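Local coordinates for protein 4-hydroxythreonine-4-phosphate dehydrogenase (Legionella pneumophila subsp. pneumophila, PDB 6XMY) that probably catalyses the NAD(P)-dependent oxidation of 4-(phosphooxy)-L-threonine, a step of pyridoxine 5'-phosphate biosynthesis that uses a divalent metal ion, at residues G23-L28 / E47-E52; S56-E61 / A72-V77. One frame throughout, in Å; residues are numbered along the deposited sequence. Where two conformers were deposited one is given.

Contact 1 (G23-L28 / E47-E52); sequences GPDLCL and EARASE. With EDO (1,2-ethanediol), chain E.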
ATOM      1  N   GLY A  23     -13.586  -0.342   4.243  1.00  9.33           N
ATOM      2  CA  GLY A  23     -12.652  -1.355   4.697  1.00 10.43           C
ATOM      3  C   GLY A  23     -13.337  -2.599   5.244  1.00  8.87           C
ATOM      4  O   GLY A  23     -13.042  -3.725   4.821  1.00  9.07           O
ATOM      5  N   PRO A  24     -14.251  -2.431   6.212  1.00  9.04           N
ATOM      6  CA  PRO A  24     -15.000  -3.605   6.695  1.00  9.34           C
ATOM      7  C   PRO A  24     -15.731  -4.331   5.578  1.00  9.95           C
ATOM      8  O   PRO A  24     -15.665  -5.566   5.507  1.00  9.09           O
ATOM      9  CB  PRO A  24     -15.954  -3.000   7.736  1.00  9.91           C
ATOM     10  CG  PRO A  24     -15.197  -1.813   8.266  1.00  9.12           C
ATOM     11  CD  PRO A  24     -14.506  -1.236   7.044  1.00  8.36           C
ATOM     12  N   ASP A  25     -16.394  -3.584   4.682  1.00  9.70           N
ATOM     13  CA  ASP A  25     -17.102  -4.204   3.563  1.00 10.29           C
ATOM     14  C   ASP A  25     -16.157  -5.064   2.738  1.00  9.57           C
ATOM     15  O   ASP A  25     -16.520  -6.168   2.314  1.00 10.97           O
ATOM     16  CB  ASP A  25     -17.707  -3.132   2.645  1.00 10.61           C
ATOM     17  CG  ASP A  25     -18.582  -2.128   3.376  1.00 12.32           C
ATOM     18  OD1 ASP A  25     -18.212  -1.669   4.470  1.00 13.99           O
ATOM     19  OD2 ASP A  25     -19.637  -1.748   2.820  1.00 12.47           O
ATOM     20  N   LEU A  26     -14.952  -4.554   2.474  1.00  9.11           N
ATOM     21  CA  LEU A  26     -13.991  -5.289   1.661  1.00  8.88           C
ATOM     22  C   LEU A  26     -13.508  -6.546   2.366  1.00  9.61           C
ATOM     23  O   LEU A  26     -13.286  -7.574   1.719  1.00 10.82           O
ATOM     24  CB  LEU A  26     -12.816  -4.379   1.308  1.00  9.64           C
ATOM     25  CG  LEU A  26     -13.208  -3.214   0.392  1.00 10.86           C
ATOM     26  CD1 LEU A  26     -12.059  -2.228   0.233  1.00 12.60           C
ATOM     27  CD2 LEU A  26     -13.659  -3.758  -0.955  1.00 14.08           C
ATOM     28  N   CYS A  27     -13.335  -6.480   3.690  1.00  8.58           N
ATOM     29  CA  CYS A  27     -12.958  -7.679   4.431  1.00  8.36           C
ATOM     30  C   CYS A  27     -14.065  -8.722   4.379  1.00  9.69           C
ATOM     31  O   CYS A  27     -13.792  -9.921   4.247  1.00 11.29           O
ATOM     32  CB  CYS A  27     -12.616  -7.312   5.872  1.00 10.13           C
ATOM     33  SG  CYS A  27     -11.124  -6.296   6.009  1.00 10.83           S
ATOM     34  N   LEU A  28     -15.324  -8.280   4.466  1.00  9.10           N
ATOM     35  CA  LEU A  28     -16.440  -9.212   4.378  1.00 10.70           C
ATOM     36  C   LEU A  28     -16.481  -9.891   3.017  1.00 13.05           C
ATOM     37  O   LEU A  28     -16.872 -11.059   2.923  1.00 14.06           O
ATOM     38  CB  LEU A  28     -17.755  -8.492   4.682  1.00 11.95           C
ATOM     39  CG  LEU A  28     -17.870  -7.910   6.091  1.00 12.18           C
ATOM     40  CD1 LEU A  28     -19.115  -7.050   6.230  1.00 11.95           C
ATOM     41  CD2 LEU A  28     -17.871  -9.021   7.159  1.00 13.83           C
ATOM     42  N   GLU A  47     -20.103  -7.952  12.024  1.00 10.85           N
ATOM     43  CA  GLU A  47     -21.409  -8.600  11.981  1.00 11.72           C
ATOM     44  C   GLU A  47     -22.492  -7.625  11.542  1.00 11.50           C
ATOM     45  O   GLU A  47     -23.353  -7.975  10.729  1.00 13.35           O
ATOM     46  CB  GLU A  47     -21.758  -9.207  13.346  1.00 13.86           C
ATOM     47  CG  GLU A  47     -20.883 -10.413  13.701  1.00 17.26           C
ATOM     48  CD  GLU A  47     -20.962 -10.832  15.166  1.00 24.42           C
ATOM     49  OE1 GLU A  47     -21.443 -10.044  16.001  1.00 28.36           O
ATOM     50  OE2 GLU A  47     -20.510 -11.953  15.479  1.00 28.81           O
ATOM     51  N   ALA A  48     -22.461  -6.399  12.072  1.00 11.43           N
ATOM     52  CA  ALA A  48     -23.493  -5.418  11.736  1.00 10.79           C
ATOM     53  C   ALA A  48     -23.367  -4.961  10.290  1.00 12.48           C
ATOM     54  O   ALA A  48     -24.377  -4.763   9.607  1.00 15.34           O
ATOM     55  CB  ALA A  48     -23.416  -4.217  12.681  1.00 13.08           C
ATOM     56  N   ARG A  49     -22.135  -4.782   9.807  1.00 12.18           N
ATOM     57  CA  ARG A  49     -21.941  -4.395   8.413  1.00 11.60           C
ATOM     58  C   ARG A  49     -22.395  -5.506   7.471  1.00 11.77           C
ATOM     59  O   ARG A  49     -23.022  -5.232   6.443  1.00 12.55           O
ATOM     60  CB  ARG A  49     -20.480  -3.999   8.184  1.00 10.07           C
ATOM     61  CG  ARG A  49     -20.172  -3.382   6.807  1.00 11.81           C
ATOM     62  CD  ARG A  49     -20.862  -2.016   6.590  1.00 11.53           C
ATOM     63  NE  ARG A  49     -20.577  -1.059   7.658  1.00 10.15           N
ATOM     64  CZ  ARG A  49     -19.502  -0.277   7.721  1.00  8.80           C
ATOM     65  NH1 ARG A  49     -18.569  -0.329   6.766  1.00 11.30           N
ATOM     66  NH2 ARG A  49     -19.349   0.554   8.754  1.00 12.00           N
ATOM     67  N   ALA A  50     -22.132  -6.771   7.830  1.00 11.20           N
ATOM     68  CA  ALA A  50     -22.621  -7.888   7.026  1.00 11.74           C
ATOM     69  C   ALA A  50     -24.146  -7.879   6.954  1.00 11.75           C
ATOM     70  O   ALA A  50     -24.737  -8.101   5.888  1.00 12.63           O
ATOM     71  CB  ALA A  50     -22.101  -9.212   7.601  1.00 12.49           C
ATOM     72  N   SER A  51     -24.800  -7.625   8.085  1.00 12.89           N
ATOM     73  CA  SER A  51     -26.256  -7.523   8.081  0.58 14.28           C
ATOM     74  C   SER A  51     -26.730  -6.382   7.190  1.00 12.72           C
ATOM     75  O   SER A  51     -27.693  -6.541   6.432  1.00 15.15           O
ATOM     76  CB  SER A  51     -26.772  -7.345   9.506  0.58 15.16           C
ATOM     77  OG  SER A  51     -26.582  -8.529  10.257  0.58 19.05           O
ATOM     78  N   GLU A  52     -26.072  -5.222   7.272  1.00 13.34           N
ATOM     79  CA  GLU A  52     -26.468  -4.095   6.435  1.00 13.86           C
ATOM     80  C   GLU A  52     -26.320  -4.431   4.956  1.00 14.02           C
ATOM     81  O   GLU A  52     -27.124  -3.976   4.127  1.00 15.58           O
ATOM     82  CB  GLU A  52     -25.634  -2.864   6.795  1.00 15.27           C
ATOM     83  CG  GLU A  52     -26.075  -1.604   6.053  1.00 18.62           C
ATOM     84  CD  GLU A  52     -25.250  -0.367   6.396  1.00 22.26           C
ATOM     85  OE1 GLU A  52     -24.250  -0.486   7.129  1.00 26.48           O
ATOM     86  OE2 GLU A  52     -25.611   0.729   5.927  1.00 26.07           O
TER
HETATM   87  C1  EDO E 404     -22.127  -0.827  11.110  1.00 25.67           C
HETATM   88  O1  EDO E 404     -21.477   0.333  10.589  1.00 25.77           O
HETATM   89  C2  EDO E 404     -23.393  -1.069  10.307  1.00 24.77           C
HETATM   90  O2  EDO E 404     -23.006  -1.356   8.963  1.00 23.44           O

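Contact 2 (S56-E61 / A72-V77); sequences SIKFLE and AGYLTV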
ATOM      1  N   SER A  56     -24.703 -13.327   4.351  1.00 16.22           N
ATOM      2  CA  SER A  56     -24.782 -14.425   5.312  0.54 16.97           C
ATOM      3  C   SER A  56     -23.373 -14.978   5.500  1.00 16.55           C
ATOM      4  O   SER A  56     -22.863 -15.708   4.647  1.00 19.41           O
ATOM      5  CB  SER A  56     -25.744 -15.501   4.818  0.54 18.42           C
ATOM      6  OG  SER A  56     -27.071 -15.004   4.737  0.54 21.32           O
ATOM      7  N   ILE A  57     -22.748 -14.627   6.620  1.00 14.67           N
ATOM      8  CA  ILE A  57     -21.375 -15.015   6.922  1.00 14.97           C
ATOM      9  C   ILE A  57     -21.348 -15.639   8.303  1.00 14.97           C
ATOM     10  O   ILE A  57     -22.011 -15.153   9.227  1.00 18.35           O
ATOM     11  CB  ILE A  57     -20.435 -13.791   6.883  1.00 13.29           C
ATOM     12  CG1 ILE A  57     -20.387 -13.201   5.475  1.00 14.76           C
ATOM     13  CG2 ILE A  57     -19.032 -14.158   7.351  1.00 13.84           C
ATOM     14  CD1 ILE A  57     -19.716 -11.855   5.402  1.00 16.95           C
ATOM     15  N   LYS A  58     -20.573 -16.711   8.451  1.00 14.04           N
ATOM     16  CA  LYS A  58     -20.333 -17.305   9.758  1.00 14.75           C
ATOM     17  C   LYS A  58     -18.974 -16.837  10.260  1.00 14.60           C
ATOM     18  O   LYS A  58     -17.950 -17.046   9.599  1.00 16.34           O
ATOM     19  CB  LYS A  58     -20.403 -18.827   9.685  1.00 15.64           C
ATOM     20  CG  LYS A  58     -21.815 -19.334   9.399  1.00 16.90           C
ATOM     21  CD  LYS A  58     -21.830 -20.818   9.125  1.00 18.83           C
ATOM     22  CE  LYS A  58     -23.187 -21.276   8.627  1.00 20.98           C
ATOM     23  NZ  LYS A  58     -24.273 -20.922   9.575  1.00 22.48           N
ATOM     24  N   PHE A  59     -18.963 -16.203  11.418  1.00 13.60           N
ATOM     25  CA  PHE A  59     -17.750 -15.617  11.963  1.00 12.76           C
ATOM     26  C   PHE A  59     -17.123 -16.548  12.988  1.00 13.37           C
ATOM     27  O   PHE A  59     -17.813 -17.103  13.852  1.00 17.44           O
ATOM     28  CB  PHE A  59     -18.063 -14.276  12.624  1.00 13.19           C
ATOM     29  CG  PHE A  59     -18.538 -13.227  11.658  1.00 14.38           C
ATOM     30  CD1 PHE A  59     -17.628 -12.417  10.995  1.00 13.89           C
ATOM     31  CD2 PHE A  59     -19.891 -13.068  11.397  1.00 15.34           C
ATOM     32  CE1 PHE A  59     -18.065 -11.458  10.096  1.00 15.15           C
ATOM     33  CE2 PHE A  59     -20.331 -12.102  10.506  1.00 14.31           C
ATOM     34  CZ  PHE A  59     -19.416 -11.299   9.856  1.00 14.91           C
ATOM     35  N   LEU A  60     -15.807 -16.702  12.896  1.00 11.36           N
ATOM     36  CA  LEU A  60     -15.039 -17.451  13.876  1.00 11.64           C
ATOM     37  C   LEU A  60     -14.044 -16.506  14.529  1.00 10.62           C
ATOM     38  O   LEU A  60     -13.448 -15.662  13.859  1.00 12.26           O
ATOM     39  CB  LEU A  60     -14.260 -18.585  13.197  1.00 13.24           C
ATOM     40  CG  LEU A  60     -15.083 -19.675  12.510  1.00 15.03           C
ATOM     41  CD1 LEU A  60     -14.197 -20.546  11.639  1.00 14.94           C
ATOM     42  CD2 LEU A  60     -15.810 -20.516  13.541  1.00 16.61           C
ATOM     43  N   GLU A  61     -13.852 -16.641  15.833  1.00 11.78           N
ATOM     44  CA  GLU A  61     -12.783 -15.907  16.483  1.00 10.78           C
ATOM     45  C   GLU A  61     -11.460 -16.638  16.291  1.00 11.08           C
ATOM     46  O   GLU A  61     -11.379 -17.864  16.432  1.00 12.64           O
ATOM     47  CB  GLU A  61     -13.090 -15.703  17.965  1.00 14.15           C
ATOM     48  CG  GLU A  61     -14.293 -14.785  18.171  1.00 17.74           C
ATOM     49  CD  GLU A  61     -14.483 -14.379  19.614  1.00 24.38           C
ATOM     50  OE1 GLU A  61     -13.574 -14.625  20.433  1.00 27.09           O
ATOM     51  OE2 GLU A  61     -15.548 -13.812  19.928  1.00 28.31           O
ATOM     52  N   ALA A  72     -14.846 -21.323   2.405  1.00 18.31           N
ATOM     53  CA  ALA A  72     -15.809 -20.339   1.927  1.00 17.21           C
ATOM     54  C   ALA A  72     -16.999 -20.251   2.878  1.00 17.62           C
ATOM     55  O   ALA A  72     -17.445 -21.258   3.438  1.00 19.40           O
ATOM     56  CB  ALA A  72     -16.287 -20.724   0.525  1.00 19.56           C
ATOM     57  N   GLY A  73     -17.504 -19.030   3.074  1.00 15.38           N
ATOM     58  CA  GLY A  73     -18.638 -18.792   3.941  1.00 16.71           C
ATOM     59  C   GLY A  73     -18.285 -18.492   5.380  1.00 15.87           C
ATOM     60  O   GLY A  73     -19.175 -18.111   6.158  1.00 18.00           O
ATOM     61  N   TYR A  74     -17.021 -18.647   5.760  1.00 14.95           N
ATOM     62  CA  TYR A  74     -16.550 -18.312   7.091  1.00 15.16           C
ATOM     63  C   TYR A  74     -15.590 -17.138   7.010  1.00 14.88           C
ATOM     64  O   TYR A  74     -14.932 -16.911   5.987  1.00 16.84           O
ATOM     65  CB  TYR A  74     -15.845 -19.505   7.742  1.00 15.55           C
ATOM     66  CG  TYR A  74     -16.794 -20.638   8.026  1.00 14.89           C
ATOM     67  CD1 TYR A  74     -17.157 -21.534   7.024  1.00 16.20           C
ATOM     68  CD2 TYR A  74     -17.347 -20.804   9.290  1.00 15.12           C
ATOM     69  CE1 TYR A  74     -18.032 -22.569   7.280  1.00 14.48           C
ATOM     70  CE2 TYR A  74     -18.224 -21.836   9.548  1.00 15.12           C
ATOM     71  CZ  TYR A  74     -18.559 -22.710   8.547  1.00 16.57           C
ATOM     72  OH  TYR A  74     -19.428 -23.734   8.815  1.00 18.52           O
ATOM     73  N   LEU A  75     -15.541 -16.368   8.085  1.00 12.13           N
ATOM     74  CA  LEU A  75     -14.565 -15.300   8.198  1.00 11.49           C
ATOM     75  C   LEU A  75     -14.004 -15.347   9.607  1.00  8.99           C
ATOM     76  O   LEU A  75     -14.764 -15.320  10.584  1.00 11.35           O
ATOM     77  CB  LEU A  75     -15.210 -13.942   7.920  1.00 11.62           C
ATOM     78  CG  LEU A  75     -14.197 -12.833   7.644  1.00 12.65           C
ATOM     79  CD1 LEU A  75     -13.373 -13.113   6.397  1.00 13.13           C
ATOM     80  CD2 LEU A  75     -14.967 -11.544   7.498  1.00 14.05           C
ATOM     81  N   THR A  76     -12.685 -15.434   9.708  1.00 10.05           N
ATOM     82  CA  THR A  76     -12.008 -15.496  10.992  1.00 10.37           C
ATOM     83  C   THR A  76     -11.532 -14.104  11.374  1.00  9.34           C
ATOM     84  O   THR A  76     -10.933 -13.400  10.549  1.00  9.80           O
ATOM     85  CB  THR A  76     -10.841 -16.481  10.926  1.00 10.35           C
ATOM     86  OG1 THR A  76     -11.363 -17.802  10.708  1.00 12.91           O
ATOM     87  CG2 THR A  76     -10.034 -16.462  12.231  1.00 10.95           C
ATOM     88  N   VAL A  77     -11.820 -13.706  12.613  1.00  8.76           N
ATOM     89  CA  VAL A  77     -11.594 -12.351  13.092  1.00  9.60           C
ATOM     90  C   VAL A  77     -10.742 -12.400  14.348  1.00  8.10           C
ATOM     91  O   VAL A  77     -10.988 -13.224  15.240  1.00 10.75           O
ATOM     92  CB  VAL A  77     -12.941 -11.649  13.389  1.00 10.13           C
ATOM     93  CG1 VAL A  77     -12.720 -10.224  13.906  1.00  9.83           C
ATOM     94  CG2 VAL A  77     -13.859 -11.672  12.160  1.00 11.95           C
TER

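Contact 1 (G23-L28 / E47-E52)
Arg49 reaches across to Asp25, while Leu28 beds against Ala50, so one helix crossing has a polar half and an apolar half. Arg49 starts with CG anti to the backbone N (chi1 -172°); bends at chi2 and chi3 set CD and NE, and the guanidinium lies beside helix 23-29. There Arg49 NH1 forms a salt bridge, 2.7 Å to Asp25 OD1, which lies in the guanidinium plane and is met almost in line with its C-O bond; the carboxylate is turned 58° from that plane. Pro24 CB comes up obliquely, 3.9 Å from Arg49 NH1.

One turn along, the packing closes on the backbone: Leu28 CD1 sits 3.4 Å from Ala50 N, with Ala50 CB 3.9 Å away from the same methyl. The helices follow the neighbouring parallel strands 12-15 and 37-41 of an alpha/beta fold, and the two segments cross at 79° with axes 9.7 Å apart. Arg49 also donates to the carbonyls of Pro19 and Gly21, in the loop leading into helix 23-29, and Asp25 OD2 accepts from Gly307 N.

Toward solvent, Arg49 is completed not by the partner helix but by exposed Glu52 and an ethanediol, probably from the crystallisation liquor, which lies at the guanidinium edge, its O2 2.8 Å from Arg49 NE and its O1 2.8 Å from Arg49 NH2. Glu52 OE1 adds a long salt bridge, 3.8 Å from Arg49 NE, and is also hydrogen-bonded to Ser88 OG.

Contact 2 (S56-E61 / A72-V77)
Phe59 stands beside Leu75 on the same face of a parallel strand pair, the two side chains pointing the same way. Its CG, anti to the carbonyl carbon (chi1 -65°), sits beside the backbone N. Traced outward, Phe59 CB passes 4.0 Å from Leu75 O, and its CD1 meets Val77 CG2, which comes to the ring edge near its plane at 4.0 Å. One atom further, Phe59 CE1 touches Leu75 CD2 at 4.0 Å. Over one face of the ring lies Ile57 CG2, offset toward the rim, and this methyl also packs on Leu75 CB. Phe59 CZ, the tip, meets both Leu28 CD2 of helix 23-29 and Ala50 CB of helix 43-52.

Beneath these side chains the backbones are joined in the parallel manner, Lys58 and Leu60 each bonding to residues on both sides of their partner. Lys58 N reaches Gly73 O at 3.0 Å in a nearly straight bond, and Val77 N reaches Leu60 O at 2.8 Å. Within this chain strand 58-61 is an edge strand beside 74-79 in the alpha/beta region, and the residues joining the two contain no helix. Gly73, at the start of the pairing, has a positive phi (91°) at which a CB would jam against the preceding carbonyl O.

On the opposite, more exposed face Tyr74 is flanked obliquely by Lys58 CB, 3.7 Å from its CD2, and by Leu60 CD1, 3.9 Å from that same CD2.

In the fold
Contact 1 is buried and joins two helices, whereas contact 2 lies at the surface and joins two strands at the margin of the same alpha/beta region; their centres are about 11 Å apart. Helices 23-29 and 43-52 cover the face of the strand pair that carries Phe59 and Leu75: Leu28 CD2 lies 3.8 Å from both Ile57 CD1 and Phe59 CE1, and Glu47 CG is 3.7 Å from Phe59 CD2. Leu28 thus serves both contacts, one methyl to each. Contact 1 combines a salt bridge, whose Asp25 side chain is about 9 Å from the bound NAD, with leucine packing; contact 2, away from the binding sites, combines backbone hydrogen bonds with apolar side chains on one face.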